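Long-range contacts in core protein VP4 (Bluetongue virus, PDB 2JHP), which forms part of the inner core of the virus and acts as a multifunctional enzyme that caps the viral RNA: residues P4-L8 and H65-F69; D80-D86 and K487-Y491; L121-A125 and V432-A436; D469-L475 and Y491-M497; L475-W479 and V512-S516. One frame throughout, in Å; residues are numbered along the deposited sequence.

Contact 1. Residues P4-L8 and H65-F69; sequences PHAVL and HGFIF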
# COMPACT_ATOMS: atom_id res chain seq x y z
N PRO A 4 9.64 -11.01 -16.97
CA PRO A 4 10.66 -10.34 -16.16
C PRO A 4 11.21 -11.28 -15.11
O PRO A 4 10.46 -12.09 -14.54
CB PRO A 4 9.91 -9.16 -15.50
CG PRO A 4 8.69 -8.96 -16.38
CD PRO A 4 8.34 -10.32 -16.89
N HIS A 5 12.52 -11.20 -14.89
CA HIS A 5 13.20 -12.08 -13.95
C HIS A 5 14.15 -11.27 -13.07
O HIS A 5 14.67 -10.24 -13.48
CB HIS A 5 13.96 -13.17 -14.70
CG HIS A 5 15.14 -12.66 -15.47
ND1 HIS A 5 15.09 -12.44 -16.84
CD2 HIS A 5 16.38 -12.29 -15.07
CE1 HIS A 5 16.27 -11.99 -17.24
NE2 HIS A 5 17.06 -11.89 -16.19
N ALA A 6 14.35 -11.75 -11.85
CA ALA A 6 15.34 -11.18 -10.95
C ALA A 6 16.67 -11.89 -11.18
O ALA A 6 16.70 -13.09 -11.49
CB ALA A 6 14.90 -11.36 -9.51
N VAL A 7 17.76 -11.15 -11.07
CA VAL A 7 19.05 -11.78 -11.02
C VAL A 7 19.36 -12.01 -9.54
O VAL A 7 19.60 -11.07 -8.78
CB VAL A 7 20.14 -10.92 -11.73
CG1 VAL A 7 21.52 -11.56 -11.60
CG2 VAL A 7 19.79 -10.72 -13.20
N LEU A 8 19.31 -13.28 -9.13
CA LEU A 8 19.52 -13.63 -7.75
C LEU A 8 21.01 -13.75 -7.52
O LEU A 8 21.62 -14.82 -7.71
CB LEU A 8 18.78 -14.93 -7.40
CG LEU A 8 17.28 -15.01 -7.70
CD1 LEU A 8 16.72 -16.41 -7.34
CD2 LEU A 8 16.51 -13.91 -6.98
N HIS A 65 19.08 -4.20 -13.99
CA HIS A 65 19.30 -5.58 -14.41
C HIS A 65 18.42 -6.59 -13.68
O HIS A 65 18.34 -7.75 -14.08
CB HIS A 65 20.77 -5.95 -14.22
CG HIS A 65 21.64 -5.52 -15.35
ND1 HIS A 65 21.66 -6.18 -16.56
CD2 HIS A 65 22.51 -4.49 -15.47
CE1 HIS A 65 22.51 -5.58 -17.37
NE2 HIS A 65 23.04 -4.55 -16.73
N GLY A 66 17.76 -6.14 -12.61
CA GLY A 66 16.98 -7.03 -11.76
C GLY A 66 17.73 -7.72 -10.63
O GLY A 66 17.28 -8.75 -10.15
N PHE A 67 18.85 -7.16 -10.20
CA PHE A 67 19.67 -7.73 -9.11
C PHE A 67 19.02 -7.71 -7.73
O PHE A 67 18.46 -6.69 -7.30
CB PHE A 67 21.01 -7.02 -9.02
CG PHE A 67 22.07 -7.66 -9.82
CD1 PHE A 67 22.01 -7.66 -11.21
CD2 PHE A 67 23.16 -8.26 -9.20
CE1 PHE A 67 23.02 -8.26 -11.98
CE2 PHE A 67 24.17 -8.86 -9.96
CZ PHE A 67 24.10 -8.86 -11.35
N ILE A 68 19.11 -8.85 -7.05
CA ILE A 68 18.76 -8.99 -5.65
C ILE A 68 20.00 -9.55 -4.99
O ILE A 68 20.60 -10.53 -5.47
CB ILE A 68 17.55 -9.92 -5.45
CG1 ILE A 68 16.27 -9.21 -5.90
CG2 ILE A 68 17.43 -10.40 -3.98
CD1 ILE A 68 15.00 -10.13 -5.89
N PHE A 69 20.39 -8.93 -3.88
CA PHE A 69 21.67 -9.25 -3.24
C PHE A 69 21.46 -10.18 -2.06
O PHE A 69 20.75 -9.84 -1.11
CB PHE A 69 22.39 -7.95 -2.87
CG PHE A 69 22.55 -7.00 -4.03
CD1 PHE A 69 21.55 -6.08 -4.34
CD2 PHE A 69 23.69 -7.03 -4.82
CE1 PHE A 69 21.70 -5.20 -5.42
CE2 PHE A 69 23.83 -6.16 -5.90
CZ PHE A 69 22.84 -5.25 -6.20
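The two segments lie side by side as neighbouring parallel strands, with V7 bridged to F67 and L8 to I68. V7 takes part in both hydrogen bonds: its N donates to G66 O at 2.6 Å, and its O accepts from I68 N at 2.9 Å. The side chains alternate across the sheet. On one side, F67, its chi1 off-rotamer at -92°, offers its ring face to CG1 of V7, a t rotamer; CG1 sits 3.8 Å from the centroid and close to the ring normal, a CH-pi contact in which it is 3.6 Å from F67 CE1. The same valine reaches back with CG2 to H65 O, at 3.4 Å. On the other side, L8 and I68 are both mt; I68 CD1 lies 3.8 Å from A6 CB and 4.2 Å from L8 CD2. H5, in the p rotamer, turns its imidazole to N41, whose amide also bonds H65 O. G66 ends helix 59-64 in a Schellman motif with positive phi, and a CB there would clash with H5 O at 2.8 Å; lacking one, G66 lets the strand start tight against its neighbour. Strands 7-10 and 67-71 are the middle and fourth members of a five-stranded parallel sheet of order 2-3-1-4-5, the strand order of P-loop nucleotide kinases, so this N-terminal part of VP4 is probably kinase-like in topology.

Contact 2. Residues D80-D86 and K487-Y491; sequences DIIKTVD and KDLTY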
# COMPACT_ATOMS: atom_id res chain seq x y z
N ASP A 80 29.01 2.39 -6.16
CA ASP A 80 28.15 3.53 -5.92
C ASP A 80 28.03 3.76 -4.42
O ASP A 80 28.33 4.84 -3.92
CB ASP A 80 26.76 3.20 -6.49
CG ASP A 80 25.89 4.43 -6.73
OD1 ASP A 80 26.19 5.52 -6.18
OD2 ASP A 80 24.90 4.29 -7.47
N ILE A 81 27.57 2.72 -3.72
CA ILE A 81 27.30 2.75 -2.29
C ILE A 81 27.69 1.41 -1.67
O ILE A 81 28.00 0.44 -2.38
CB ILE A 81 25.79 3.04 -1.98
CG1 ILE A 81 24.88 1.97 -2.61
CG2 ILE A 81 25.38 4.44 -2.44
CD1 ILE A 81 23.49 1.92 -2.02
N ILE A 82 27.69 1.35 -0.34
CA ILE A 82 27.80 0.09 0.38
C ILE A 82 26.36 -0.42 0.59
O ILE A 82 25.67 -0.01 1.53
CB ILE A 82 28.59 0.24 1.72
CG1 ILE A 82 30.02 0.72 1.43
CG2 ILE A 82 28.64 -1.08 2.47
CD1 ILE A 82 30.83 1.10 2.65
N LYS A 83 25.92 -1.28 -0.33
CA LYS A 83 24.52 -1.71 -0.40
C LYS A 83 24.16 -2.71 0.69
O LYS A 83 24.80 -3.75 0.80
CB LYS A 83 24.22 -2.31 -1.78
CG LYS A 83 22.82 -2.92 -1.93
CD LYS A 83 21.72 -1.85 -1.91
CE LYS A 83 20.33 -2.48 -1.85
NZ LYS A 83 19.82 -2.68 -0.46
N THR A 84 23.11 -2.40 1.46
CA THR A 84 22.56 -3.34 2.45
C THR A 84 22.04 -4.59 1.75
O THR A 84 21.34 -4.51 0.74
CB THR A 84 21.43 -2.69 3.28
OG1 THR A 84 21.88 -1.46 3.85
CG2 THR A 84 20.98 -3.62 4.40
N VAL A 85 22.39 -5.75 2.31
CA VAL A 85 22.00 -7.05 1.75
C VAL A 85 20.48 -7.25 1.77
O VAL A 85 19.85 -7.13 2.82
CB VAL A 85 22.78 -8.20 2.46
CG1 VAL A 85 22.04 -9.50 2.40
CG2 VAL A 85 24.15 -8.37 1.83
N ASP A 86 19.91 -7.52 0.60
CA ASP A 86 18.47 -7.75 0.44
C ASP A 86 17.97 -8.98 1.19
O ASP A 86 17.01 -8.91 1.95
CB ASP A 86 18.09 -7.88 -1.05
CG ASP A 86 18.17 -6.57 -1.81
OD1 ASP A 86 18.40 -6.63 -3.03
OD2 ASP A 86 18.01 -5.49 -1.20
N LYS A 487 18.71 5.19 -2.46
CA LYS A 487 19.41 4.22 -3.30
C LYS A 487 19.43 2.83 -2.68
O LYS A 487 19.38 1.82 -3.39
CB LYS A 487 20.85 4.68 -3.56
CG LYS A 487 21.14 5.14 -4.98
CD LYS A 487 21.07 6.64 -5.14
CE LYS A 487 21.92 7.11 -6.32
NZ LYS A 487 23.38 7.20 -5.97
N ASP A 488 19.48 2.79 -1.35
CA ASP A 488 19.67 1.58 -0.56
C ASP A 488 18.38 0.73 -0.35
O ASP A 488 18.42 -0.37 0.22
CB ASP A 488 20.28 1.97 0.78
CG ASP A 488 20.94 0.82 1.48
OD1 ASP A 488 21.75 0.12 0.86
OD2 ASP A 488 20.65 0.63 2.66
N LEU A 489 17.25 1.25 -0.84
CA LEU A 489 15.96 0.56 -0.79
C LEU A 489 16.05 -0.93 -1.10
O LEU A 489 16.52 -1.33 -2.17
CB LEU A 489 14.98 1.21 -1.77
CG LEU A 489 13.56 0.64 -1.76
CD1 LEU A 489 12.84 0.98 -0.46
CD2 LEU A 489 12.76 1.16 -2.95
N THR A 490 15.60 -1.74 -0.15
CA THR A 490 15.49 -3.17 -0.36
C THR A 490 14.14 -3.44 -1.00
O THR A 490 13.08 -3.16 -0.41
CB THR A 490 15.66 -3.94 0.96
OG1 THR A 490 17.02 -3.82 1.37
CG2 THR A 490 15.31 -5.43 0.79
N TYR A 491 14.19 -3.96 -2.22
CA TYR A 491 12.99 -4.34 -2.93
C TYR A 491 13.33 -5.35 -4.03
O TYR A 491 14.50 -5.60 -4.32
CB TYR A 491 12.27 -3.12 -3.50
CG TYR A 491 12.93 -2.54 -4.71
CD1 TYR A 491 12.34 -2.67 -5.97
CD2 TYR A 491 14.15 -1.89 -4.62
CE1 TYR A 491 12.95 -2.15 -7.09
CE2 TYR A 491 14.77 -1.38 -5.73
CZ TYR A 491 14.16 -1.50 -6.97
OH TYR A 491 14.78 -0.98 -8.09
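A salt-bridge network of K83, D86 and D488 ties strand 82-84, the second strand of a two-stranded antiparallel hairpin, to the loop between helix 470-480 and helix 493-496. Among the ionic pairs, K83 NZ lies 3.4 Å from D86 OD2 and a long 3.6 Å from D488 OD1, while K487 NZ reaches D80 OD1 at 3.3 Å in a salt bridge whose hydrogen bond is weak. D86 is pinned more firmly by R63 of helix 59-64, which also bonds L489 O. Hydrogen bonds to the backbone add to these charges: K83 NZ donates to D488 O at 2.8 Å and to T84 O at 2.7 Å, so one ammonium holds both segments. Apolar contact is slight, with I81 CD1 4.1 Å from K487 CB. Two threonine hydroxyls meet carboxylates. T490 OG1 lies 3.2 Å from D86 OD2. The carboxylate of D488 grips T84 with both oxygens: OD1 accepts from T84 N at 2.9 Å, and OD2 from T84 OG1 at 2.7 Å.

Contact 3. Residues L121-A125 and V432-A436; sequences LRNYA and VIATA. With SAH (S-adenosyl-L-homocysteine), chain B.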
# COMPACT_ATOMS: atom_id res chain seq x y z
N LEU A 121 6.50 3.66 -3.07
CA LEU A 121 5.50 4.35 -3.87
C LEU A 121 4.51 5.13 -3.02
O LEU A 121 4.03 6.17 -3.44
CB LEU A 121 4.75 3.37 -4.76
CG LEU A 121 5.52 2.61 -5.84
CD1 LEU A 121 4.54 1.91 -6.80
CD2 LEU A 121 6.46 3.53 -6.61
N ARG A 122 4.17 4.62 -1.84
CA ARG A 122 3.17 5.27 -1.02
C ARG A 122 3.74 6.50 -0.34
O ARG A 122 3.02 7.49 -0.14
CB ARG A 122 2.59 4.31 0.01
CG ARG A 122 1.17 4.69 0.44
CD ARG A 122 0.55 3.72 1.45
NE ARG A 122 0.47 2.38 0.89
CZ ARG A 122 1.36 1.43 1.14
NH1 ARG A 122 2.37 1.69 1.95
NH2 ARG A 122 1.23 0.23 0.58
N ASN A 123 5.03 6.47 0.01
CA ASN A 123 5.66 7.61 0.64
C ASN A 123 5.75 8.77 -0.31
O ASN A 123 5.44 9.86 0.07
CB ASN A 123 7.00 7.25 1.27
CG ASN A 123 6.84 6.28 2.46
OD1 ASN A 123 5.73 5.99 2.93
ND2 ASN A 123 7.97 5.77 2.94
N TYR A 124 6.10 8.51 -1.56
CA TYR A 124 6.07 9.54 -2.59
C TYR A 124 4.66 10.15 -2.67
O TYR A 124 4.51 11.39 -2.76
CB TYR A 124 6.49 8.98 -3.96
CG TYR A 124 6.13 9.86 -5.15
CD1 TYR A 124 6.94 10.93 -5.53
CD2 TYR A 124 4.97 9.61 -5.90
CE1 TYR A 124 6.62 11.74 -6.62
CE2 TYR A 124 4.63 10.42 -7.00
CZ TYR A 124 5.46 11.48 -7.35
OH TYR A 124 5.13 12.29 -8.43
N ALA A 125 3.65 9.28 -2.59
CA ALA A 125 2.25 9.67 -2.68
C ALA A 125 1.77 10.52 -1.50
O ALA A 125 0.90 11.37 -1.68
CB ALA A 125 1.34 8.46 -2.88
N VAL A 432 -1.99 11.19 -9.40
CA VAL A 432 -0.62 11.65 -9.15
C VAL A 432 0.31 10.46 -9.21
O VAL A 432 1.45 10.58 -9.62
CB VAL A 432 -0.46 12.36 -7.78
CG1 VAL A 432 0.98 12.73 -7.53
CG2 VAL A 432 -1.33 13.60 -7.71
N ILE A 433 -0.21 9.32 -8.77
CA ILE A 433 0.48 8.04 -8.81
C ILE A 433 -0.54 6.93 -8.77
O ILE A 433 -1.36 6.85 -7.85
CB ILE A 433 1.55 7.86 -7.67
CG1 ILE A 433 2.29 6.53 -7.86
CG2 ILE A 433 0.93 8.00 -6.29
CD1 ILE A 433 3.58 6.39 -7.08
N ALA A 434 -0.51 6.09 -9.80
CA ALA A 434 -1.44 4.96 -9.88
C ALA A 434 -0.69 3.70 -10.32
O ALA A 434 0.35 3.78 -10.99
CB ALA A 434 -2.57 5.29 -10.83
N THR A 435 -1.19 2.54 -9.91
CA THR A 435 -0.60 1.26 -10.31
C THR A 435 -1.61 0.37 -11.02
O THR A 435 -2.80 0.43 -10.75
CB THR A 435 -0.03 0.47 -9.12
OG1 THR A 435 -1.07 0.25 -8.16
CG2 THR A 435 1.13 1.19 -8.47
N ALA A 436 -1.10 -0.46 -11.93
CA ALA A 436 -1.90 -1.46 -12.60
C ALA A 436 -1.08 -2.73 -12.80
O ALA A 436 0.08 -2.69 -13.21
CB ALA A 436 -2.42 -0.94 -13.92
N SAH B . -4.21 1.08 -1.72
CA SAH B . -3.60 0.30 -0.60
CB SAH B . -4.18 -1.10 -0.38
CG SAH B . -4.83 -1.84 -1.53
SD SAH B . -5.72 -3.29 -0.92
C SAH B . -2.08 0.25 -0.68
O SAH B . -1.43 1.26 -0.99
OXT SAH B . -1.46 -0.78 -0.40
C5' SAH B . -7.01 -3.03 -2.17
C4' SAH B . -8.28 -2.42 -1.61
O4' SAH B . -8.91 -1.60 -2.57
C3' SAH B . -9.29 -3.47 -1.18
O3' SAH B . -9.83 -3.03 0.06
C2' SAH B . -10.38 -3.40 -2.24
O2' SAH B . -11.66 -3.66 -1.74
C1' SAH B . -10.28 -1.95 -2.70
N9 SAH B . -10.80 -1.73 -4.07
C8 SAH B . -10.69 -2.57 -5.15
N7 SAH B . -11.32 -2.00 -6.21
C5 SAH B . -11.82 -0.80 -5.83
C6 SAH B . -12.53 0.19 -6.50
N6 SAH B . -12.84 0.05 -7.79
N1 SAH B . -12.91 1.34 -5.83
C2 SAH B . -12.59 1.51 -4.50
N3 SAH B . -11.88 0.52 -3.82
C4 SAH B . -11.50 -0.62 -4.48
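Helix 121-125 runs nearly antiparallel to strand 433-436, their axes 153° apart and 9.5 Å from each other at closest approach. The closest CA atoms, those of A125 and I433, are 6.6 Å apart, and the interface is made by apolar side chains. I433 is its centre: CG2 meets A125 CB at 3.5 Å, and CD1 slips between L121 and Y124, 4.0 Å from L121 CB and 3.7 Å from Y124 CD2. Two residues on, T435 CG2 touches L121 CD1 at 3.9 Å, while its hydroxyl is bonded to F410 N. The Y124 hydroxyl is bonded to E505. R122 points away from the strand, and its guanidinium, braced by D119, holds the SAH carboxylate: NE donates to O at 2.9 Å and NH2 to OXT at 3.0 Å. R122 also touches the bound guanine. A helix packed on a mixed sheet of order 3-2-1-4-5-7-6, with SAH alongside, is characteristic of a class I (Rossmann-like) methyltransferase; the adjoining guanine is consistent with a site for methylating the cap guanine.

Contact 4. Residues D469-L475 and Y491-M497; sequences DGNGAIL and YDPAWAM. With GUN (guanine), chain E.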
# COMPACT_ATOMS: atom_id res chain seq x y z
N ASP A 469 7.12 0.71 -15.90
CA ASP A 469 6.95 -0.50 -15.12
C ASP A 469 7.45 -0.19 -13.72
O ASP A 469 8.19 0.78 -13.53
CB ASP A 469 7.69 -1.69 -15.73
CG ASP A 469 9.20 -1.54 -15.72
OD1 ASP A 469 9.77 -1.29 -14.64
OD2 ASP A 469 9.83 -1.69 -16.80
N GLY A 470 7.03 -1.00 -12.75
CA GLY A 470 7.34 -0.76 -11.34
C GLY A 470 8.80 -0.50 -11.02
O GLY A 470 9.11 0.40 -10.24
N ASN A 471 9.68 -1.29 -11.62
CA ASN A 471 11.10 -1.12 -11.36
C ASN A 471 11.62 0.19 -11.94
O ASN A 471 12.38 0.89 -11.29
CB ASN A 471 11.92 -2.29 -11.90
CG ASN A 471 13.37 -2.28 -11.39
OD1 ASN A 471 14.28 -2.66 -12.11
ND2 ASN A 471 13.58 -1.88 -10.16
N GLY A 472 11.18 0.50 -13.16
CA GLY A 472 11.46 1.78 -13.80
C GLY A 472 10.99 2.94 -12.94
O GLY A 472 11.72 3.91 -12.73
N ALA A 473 9.78 2.80 -12.41
CA ALA A 473 9.15 3.80 -11.58
C ALA A 473 9.97 4.10 -10.34
O ALA A 473 10.12 5.26 -9.96
CB ALA A 473 7.76 3.37 -11.21
N ILE A 474 10.50 3.05 -9.72
CA ILE A 474 11.31 3.21 -8.51
C ILE A 474 12.65 3.89 -8.84
O ILE A 474 13.07 4.81 -8.15
CB ILE A 474 11.52 1.86 -7.79
CG1 ILE A 474 10.20 1.35 -7.18
CG2 ILE A 474 12.64 1.95 -6.76
CD1 ILE A 474 9.77 1.96 -5.81
N LEU A 475 13.29 3.43 -9.91
CA LEU A 475 14.55 3.98 -10.37
C LEU A 475 14.42 5.44 -10.78
O LEU A 475 15.35 6.24 -10.58
CB LEU A 475 15.06 3.14 -11.54
CG LEU A 475 16.10 2.04 -11.29
CD1 LEU A 475 16.56 1.94 -9.84
CD2 LEU A 475 15.63 0.71 -11.82
N TYR A 491 14.19 -3.96 -2.22
CA TYR A 491 12.99 -4.34 -2.93
C TYR A 491 13.33 -5.35 -4.03
O TYR A 491 14.50 -5.60 -4.32
CB TYR A 491 12.27 -3.12 -3.50
CG TYR A 491 12.93 -2.54 -4.71
CD1 TYR A 491 12.34 -2.67 -5.97
CD2 TYR A 491 14.15 -1.89 -4.62
CE1 TYR A 491 12.95 -2.15 -7.09
CE2 TYR A 491 14.77 -1.38 -5.73
CZ TYR A 491 14.16 -1.50 -6.97
OH TYR A 491 14.78 -0.98 -8.09
N ASP A 492 12.29 -5.90 -4.63
CA ASP A 492 12.44 -6.99 -5.56
C ASP A 492 12.04 -6.49 -6.95
O ASP A 492 10.86 -6.26 -7.23
CB ASP A 492 11.60 -8.18 -5.05
CG ASP A 492 11.46 -9.29 -6.06
OD1 ASP A 492 12.08 -9.27 -7.15
OD2 ASP A 492 10.69 -10.22 -5.74
N PRO A 493 13.05 -6.27 -7.81
CA PRO A 493 12.80 -5.74 -9.16
C PRO A 493 11.82 -6.55 -10.02
O PRO A 493 11.01 -5.96 -10.75
CB PRO A 493 14.21 -5.68 -9.76
CG PRO A 493 15.11 -5.50 -8.54
CD PRO A 493 14.49 -6.43 -7.54
N ALA A 494 11.87 -7.88 -9.92
CA ALA A 494 10.92 -8.74 -10.63
C ALA A 494 9.47 -8.46 -10.21
O ALA A 494 8.57 -8.32 -11.05
CB ALA A 494 11.26 -10.20 -10.42
N TRP A 495 9.25 -8.35 -8.91
CA TRP A 495 7.95 -8.04 -8.37
C TRP A 495 7.46 -6.70 -8.88
O TRP A 495 6.38 -6.61 -9.45
CB TRP A 495 8.00 -8.06 -6.83
CG TRP A 495 6.69 -7.70 -6.25
CD1 TRP A 495 6.37 -6.52 -5.62
CD2 TRP A 495 5.49 -8.48 -6.26
NE1 TRP A 495 5.05 -6.54 -5.24
CE2 TRP A 495 4.49 -7.73 -5.61
CE3 TRP A 495 5.17 -9.77 -6.74
CZ2 TRP A 495 3.18 -8.21 -5.42
CZ3 TRP A 495 3.87 -10.25 -6.55
CH2 TRP A 495 2.89 -9.47 -5.91
N ALA A 496 8.27 -5.66 -8.68
CA ALA A 496 7.99 -4.30 -9.17
C ALA A 496 7.55 -4.33 -10.63
O ALA A 496 6.61 -3.65 -11.02
CB ALA A 496 9.21 -3.41 -8.97
N MET A 497 8.21 -5.18 -11.42
CA MET A 497 7.94 -5.34 -12.84
C MET A 497 6.64 -6.05 -13.22
O MET A 497 6.32 -6.13 -14.40
CB MET A 497 9.14 -5.97 -13.54
CG MET A 497 10.23 -4.97 -13.85
SD MET A 497 11.74 -5.68 -14.48
CE MET A 497 11.39 -5.65 -16.22
N9 GUN E . 1.96 -3.08 0.33
C8 GUN E . 0.70 -3.33 0.70
N7 GUN E . 0.09 -4.04 -0.25
C5 GUN E . 0.97 -4.25 -1.24
C6 GUN E . 0.89 -4.93 -2.46
O6 GUN E . -0.15 -5.47 -2.81
N1 GUN E . 2.02 -4.97 -3.29
C2 GUN E . 3.19 -4.33 -2.86
N2 GUN E . 4.27 -4.35 -3.61
N3 GUN E . 3.23 -3.69 -1.67
C4 GUN E . 2.16 -3.64 -0.87
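D469 closes strand 466-469 and N-caps the helix that follows, its OD1 accepting from G472 N at 2.7 Å while OD2 is held in a salt bridge by R519. The same OD1 rests 3.8 Å from M497 CG. At G470 the backbones of the two segments come closest: its CA is 4.2 Å from that of A496, and it makes a CA-H...O contact with A496 O at 3.0 Å. A CB would sit 1.8 Å from that oxygen, so the close approach depends on glycine. N471 inserts next, with its N 3.4 Å from A496 CB and its CB 3.7 Å from M497 CG. This junction belongs to the methyltransferase fold, where helix 470-480 and the short helix 493-496 both lie on the connection between the outermost strand 466-469 and the antiparallel strand 499-503. The short helix is itself N-capped by D492, whose OD1 receives weak bonds from A494 N at 3.1 Å and W495 N at 3.5 Å, and it carries W495 into the guanine pocket, where NE1 is 2.8 Å from guanine N2 and Y446 meets the indole edge-to-face. One turn along the first helix from G470, I474 lays CG2 over the face of the Y491 ring, 4.2 Å from its centroid. L475 then brings CD1 to 3.8 Å from Y491 OH.

Contact 5. Residues L475-W479 and V512-S516; sequences LFLMW and VPDIS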
# COMPACT_ATOMS: atom_id res chain seq x y z
N LEU A 475 13.29 3.43 -9.91
CA LEU A 475 14.55 3.98 -10.37
C LEU A 475 14.42 5.44 -10.78
O LEU A 475 15.35 6.24 -10.58
CB LEU A 475 15.06 3.14 -11.54
CG LEU A 475 16.10 2.04 -11.29
CD1 LEU A 475 16.56 1.94 -9.84
CD2 LEU A 475 15.63 0.71 -11.82
N PHE A 476 13.28 5.79 -11.36
CA PHE A 476 12.96 7.17 -11.66
C PHE A 476 12.93 8.01 -10.38
O PHE A 476 13.50 9.09 -10.34
CB PHE A 476 11.63 7.26 -12.39
CG PHE A 476 11.32 8.64 -12.90
CD1 PHE A 476 11.93 9.12 -14.06
CD2 PHE A 476 10.45 9.48 -12.21
CE1 PHE A 476 11.65 10.38 -14.54
CE2 PHE A 476 10.17 10.74 -12.69
CZ PHE A 476 10.77 11.19 -13.85
N LEU A 477 12.26 7.49 -9.35
CA LEU A 477 12.13 8.20 -8.08
C LEU A 477 13.42 8.21 -7.30
O LEU A 477 13.70 9.17 -6.60
CB LEU A 477 10.98 7.63 -7.22
CG LEU A 477 9.57 7.78 -7.80
CD1 LEU A 477 8.58 6.80 -7.18
CD2 LEU A 477 9.12 9.22 -7.65
N MET A 478 14.21 7.15 -7.40
CA MET A 478 15.56 7.19 -6.84
C MET A 478 16.30 8.43 -7.40
O MET A 478 16.97 9.17 -6.66
CB MET A 478 16.34 5.92 -7.15
CG MET A 478 16.04 4.80 -6.20
SD MET A 478 17.07 3.35 -6.49
CE MET A 478 16.28 2.16 -5.41
N TRP A 479 16.12 8.66 -8.69
CA TRP A 479 16.87 9.64 -9.46
C TRP A 479 16.38 11.08 -9.27
O TRP A 479 17.19 11.99 -9.15
CB TRP A 479 16.79 9.23 -10.93
CG TRP A 479 17.43 10.12 -11.93
CD1 TRP A 479 18.64 10.71 -11.83
CD2 TRP A 479 16.90 10.47 -13.21
NE1 TRP A 479 18.90 11.44 -12.97
CE2 TRP A 479 17.85 11.31 -13.83
CE3 TRP A 479 15.71 10.16 -13.88
CZ2 TRP A 479 17.64 11.85 -15.10
CZ3 TRP A 479 15.50 10.70 -15.14
CH2 TRP A 479 16.46 11.54 -15.74
N VAL A 512 17.01 12.76 -21.21
CA VAL A 512 18.13 11.82 -21.19
C VAL A 512 17.65 10.34 -21.11
O VAL A 512 16.58 10.07 -20.53
CB VAL A 512 19.12 12.21 -20.04
CG1 VAL A 512 18.59 11.79 -18.68
CG2 VAL A 512 20.50 11.62 -20.26
N PRO A 513 18.40 9.39 -21.71
CA PRO A 513 17.99 7.99 -21.73
C PRO A 513 18.32 7.22 -20.44
O PRO A 513 19.01 6.19 -20.50
CB PRO A 513 18.79 7.42 -22.90
CG PRO A 513 20.07 8.18 -22.85
CD PRO A 513 19.69 9.57 -22.41
N ASP A 514 17.82 7.70 -19.31
CA ASP A 514 18.12 7.08 -18.02
C ASP A 514 17.52 5.68 -17.83
O ASP A 514 16.47 5.36 -18.38
CB ASP A 514 17.68 8.00 -16.89
CG ASP A 514 18.13 7.50 -15.54
OD1 ASP A 514 19.32 7.67 -15.19
OD2 ASP A 514 17.28 6.92 -14.83
N ILE A 515 18.22 4.86 -17.05
CA ILE A 515 17.82 3.49 -16.71
C ILE A 515 16.33 3.34 -16.42
O ILE A 515 15.70 2.37 -16.85
CB ILE A 515 18.71 2.96 -15.54
CG1 ILE A 515 19.87 2.15 -16.09
CG2 ILE A 515 17.94 2.08 -14.58
CD1 ILE A 515 21.05 2.12 -15.16
N SER A 516 15.76 4.31 -15.70
CA SER A 516 14.34 4.36 -15.39
C SER A 516 13.50 4.17 -16.64
O SER A 516 12.46 3.52 -16.62
CB SER A 516 14.02 5.71 -14.72
OG SER A 516 14.29 6.79 -15.58
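This is a buried helix-to-loop contact: the second half of helix 470-480, on the flank of the methyltransferase sheet, meets the irregular segment 512-516, which leads from strand 499-503 towards helix 523-533. Three helix residues, L475, F476 and W479, make the interface, almost wholly through van der Waals contact. The loop is shaped to fit them by its own turns. P513 centres an inverse gamma turn, and D514 forms an Asx turn in which OD2 accepts from S516 N at 3.1 Å; S516 OG donates to the same OD2, also at 3.1 Å. So folded, the loop lays D514 over W479, its CB 4.0 Å from the centroid of the six-membered ring and 15° off the normal, a CH-pi contact. V512 CG1 packs 3.6 Å from W479 CH2. S516 presses its CB to 3.4 Å from F476 N, its CA 4.9 Å from that of F476, and OG lies at the edge of the phenylalanine ring. Next to S516, I515 CG2 meets L475 CG at 3.8 Å. Polar ends find partners nearby: W479 NE1 bonds S593 O, and D514 forms a salt bridge with R60 of helix 59-64. W570 of helix 568-576 touches F476, W479 and S516, whereas L477, pointing away from the loop, packs on helix 114-128.

Contacts 1, 3, 4 and 5 are buried, whereas contact 2 lies partly at the surface, and the chemistry follows: salt bridges and side-chain hydrogen bonds in contact 2, backbone pairing in contact 1, apolar packing in contact 3, close backbone approach at a glycine in contact 4 and aromatic packing against a turn in contact 5. Contacts 4 and 5 use successive turns of helix 470-480 and share L475, and L121 and Y124 of contact 3 pack on the same helix through I474 and L477. Y491 belongs to both contacts 2 and 4. Contact 1 is joined to contact 2 where D86 OD1 meets F69 N at 3.2 Å, and to contact 4 through I68 against P493. Bound ligands meet contacts 3 and 4.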